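Long-range contact in EST1E (Clostridium proteoclasticum, PDB 2WTM), which probably hydrolyses feruloyl esters and, as a promiscuous esterase of the alpha/beta-hydrolase fold, acts on other ester substrates too: residues Leu131-Met136 against Val192-Gly197. Sequence-based numbering, arbitrary orientation.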
loop_
_atom_site.group_PDB
_atom_site.type_symbol
_atom_site.label_atom_id
_atom_site.label_comp_id
_atom_site.label_asym_id
_atom_site.label_seq_id
_atom_site.Cartn_x
_atom_site.Cartn_y
_atom_site.Cartn_z
ATOM N N LEU A 131 -1.280 12.095 -17.138
ATOM C CA LEU A 131 -2.072 12.164 -18.368
ATOM C C LEU A 131 -3.487 11.601 -18.080
ATOM O O LEU A 131 -3.575 10.438 -17.707
ATOM C CB LEU A 131 -1.367 11.396 -19.467
ATOM C CG LEU A 131 0.008 11.867 -19.842
ATOM C CD1 LEU A 131 0.768 10.868 -20.715
ATOM C CD2 LEU A 131 0.028 13.264 -20.431
ATOM N N SER A 132 -4.537 12.481 -18.095
ATOM C CA SER A 132 -5.907 12.087 -17.754
ATOM C C SER A 132 -5.932 11.184 -16.528
ATOM O O SER A 132 -6.478 10.065 -16.559
ATOM C CB SER A 132 -6.528 11.391 -18.986
ATOM O OG SER A 132 -6.450 12.315 -20.129
ATOM N N PRO A 133 -5.338 11.696 -15.430
ATOM C CA PRO A 133 -5.171 10.812 -14.277
ATOM C C PRO A 133 -6.464 10.383 -13.653
ATOM O O PRO A 133 -7.385 11.213 -13.526
ATOM C CB PRO A 133 -4.361 11.670 -13.333
ATOM C CG PRO A 133 -4.690 13.070 -13.687
ATOM C CD PRO A 133 -4.825 13.056 -15.138
ATOM N N ALA A 134 -6.596 9.121 -13.328
ATOM C CA ALA A 134 -7.794 8.618 -12.649
ATOM C C ALA A 134 -7.729 8.928 -11.167
ATOM O O ALA A 134 -7.897 8.012 -10.330
ATOM C CB ALA A 134 -7.942 7.101 -12.882
ATOM N N ALA A 135 -7.538 10.204 -10.821
ATOM C CA ALA A 135 -7.221 10.604 -9.455
ATOM C C ALA A 135 -8.411 10.502 -8.503
ATOM O O ALA A 135 -8.235 10.571 -7.269
ATOM C CB ALA A 135 -6.724 12.009 -9.448
ATOM N N MET A 136 -9.610 10.356 -9.048
ATOM C CA MET A 136 -10.813 10.177 -8.178
ATOM C C MET A 136 -11.039 8.709 -7.789
ATOM O O MET A 136 -11.983 8.431 -7.021
ATOM C CB MET A 136 -12.084 10.763 -8.840
ATOM C CG MET A 136 -12.012 12.210 -9.212
ATOM S SD MET A 136 -11.814 13.185 -7.758
ATOM C CE MET A 136 -13.336 12.775 -6.936
ATOM N N VAL A 192 4.452 20.151 -12.249
ATOM C CA VAL A 192 3.477 19.205 -12.742
ATOM C C VAL A 192 2.784 19.682 -14.021
ATOM O O VAL A 192 2.410 20.861 -14.118
ATOM C CB VAL A 192 2.405 18.917 -11.634
ATOM C CG1 VAL A 192 1.420 17.933 -12.087
ATOM C CG2 VAL A 192 3.078 18.514 -10.382
ATOM N N LEU A 193 2.628 18.751 -14.993
ATOM C CA LEU A 193 1.779 18.987 -16.157
ATOM C C LEU A 193 0.676 17.973 -16.200
ATOM O O LEU A 193 0.941 16.766 -16.373
ATOM C CB LEU A 193 2.541 18.895 -17.468
ATOM C CG LEU A 193 1.748 18.946 -18.762
ATOM C CD1 LEU A 193 1.272 20.371 -19.046
ATOM C CD2 LEU A 193 2.596 18.497 -19.974
ATOM N N ILE A 194 -0.555 18.437 -15.982
ATOM C CA ILE A 194 -1.719 17.549 -16.199
ATOM C C ILE A 194 -2.285 17.821 -17.552
ATOM O O ILE A 194 -2.484 19.001 -17.914
ATOM C CB ILE A 194 -2.819 17.681 -15.120
ATOM C CG1 ILE A 194 -2.258 17.233 -13.789
ATOM C CG2 ILE A 194 -4.000 16.836 -15.509
ATOM C CD1 ILE A 194 -3.264 17.470 -12.662
ATOM N N VAL A 195 -2.509 16.760 -18.309
ATOM C CA VAL A 195 -3.219 16.841 -19.619
ATOM C C VAL A 195 -4.521 16.085 -19.505
ATOM O O VAL A 195 -4.570 15.034 -18.820
ATOM C CB VAL A 195 -2.333 16.217 -20.734
ATOM C CG1 VAL A 195 -3.025 16.444 -22.091
ATOM C CG2 VAL A 195 -0.980 16.812 -20.692
ATOM N N HIS A 196 -5.631 16.588 -20.086
ATOM C CA HIS A 196 -6.884 15.902 -20.010
ATOM C C HIS A 196 -7.816 16.406 -21.092
ATOM O O HIS A 196 -7.871 17.619 -21.317
ATOM C CB HIS A 196 -7.513 16.186 -18.617
ATOM C CG HIS A 196 -8.419 15.124 -18.089
ATOM N ND1 HIS A 196 -8.256 14.561 -16.834
ATOM C CD2 HIS A 196 -9.497 14.530 -18.620
ATOM C CE1 HIS A 196 -9.193 13.669 -16.631
ATOM N NE2 HIS A 196 -9.959 13.609 -17.707
ATOM N N GLY A 197 -8.464 15.458 -21.772
ATOM C CA GLY A 197 -9.481 15.728 -22.832
ATOM C C GLY A 197 -10.788 16.107 -22.179
ATOM O O GLY A 197 -11.268 15.377 -21.315
HETATM O O HOH W 1 -8.645 12.511 -21.694
#
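Strand 125-131 ends beside strand 192-197 with a single parallel bridge, Leu-131 to Val-195 (CA to CA 5.0 Å), and the chain leaves the neighbouring strand after Pro-133. The one direct hydrogen bond between the segments is short and nearly straight: Ser-132 N gives its hydrogen to Val-195 O at 2.7 Å, with an N-H...O angle of 163°, approaching almost along the carbonyl axis. Ser-132 itself has a positive phi, in the left-handed region, and this kink lays its CA over one face of the His-196 imidazole. The CH-pi contact is offset toward the rim, with Ser-132 CA 3.5 Å from His-196 ND1. For its part, the histidine holds CG roughly anti to the backbone N (chi1 -152°), and its ring is fixed by bonds at both nitrogens, ND1 to Ser-208 OG and NE2 to Val-203 O, the latter implying a proton on NE2 and probably leaving ND1 to accept. Ser-132 OG, anti to its carbonyl carbon (chi1 -57°), donates to a water at 2.7 Å and also bonds Tyr-230 OH. The same water accepts from Gly-197 N at 3.0 Å, so it links the two segments beyond this direct bond. Apolar contacts complete the junction. The side chains of Leu-131, with CG anti to the carbonyl carbon, and Val-195, with CG2 likewise, lie side by side and touch at 3.7 Å between Leu-131 CD2 and Val-195 CG2, whereas Pro-133 crosses Ile-194 at about a right angle, its CD 3.9 Å from Ile-194 CG2. In the alpha/beta-hydrolase fold, Ala-134 packs on Ser-108 of the putative nucleophile elbow, Leu-131 and Val-195 pack against Val-237 of helix 234-249, and Pro-133 and Ile-194 lie against helix 205-214, with strand 218-223 beyond strand 192-197.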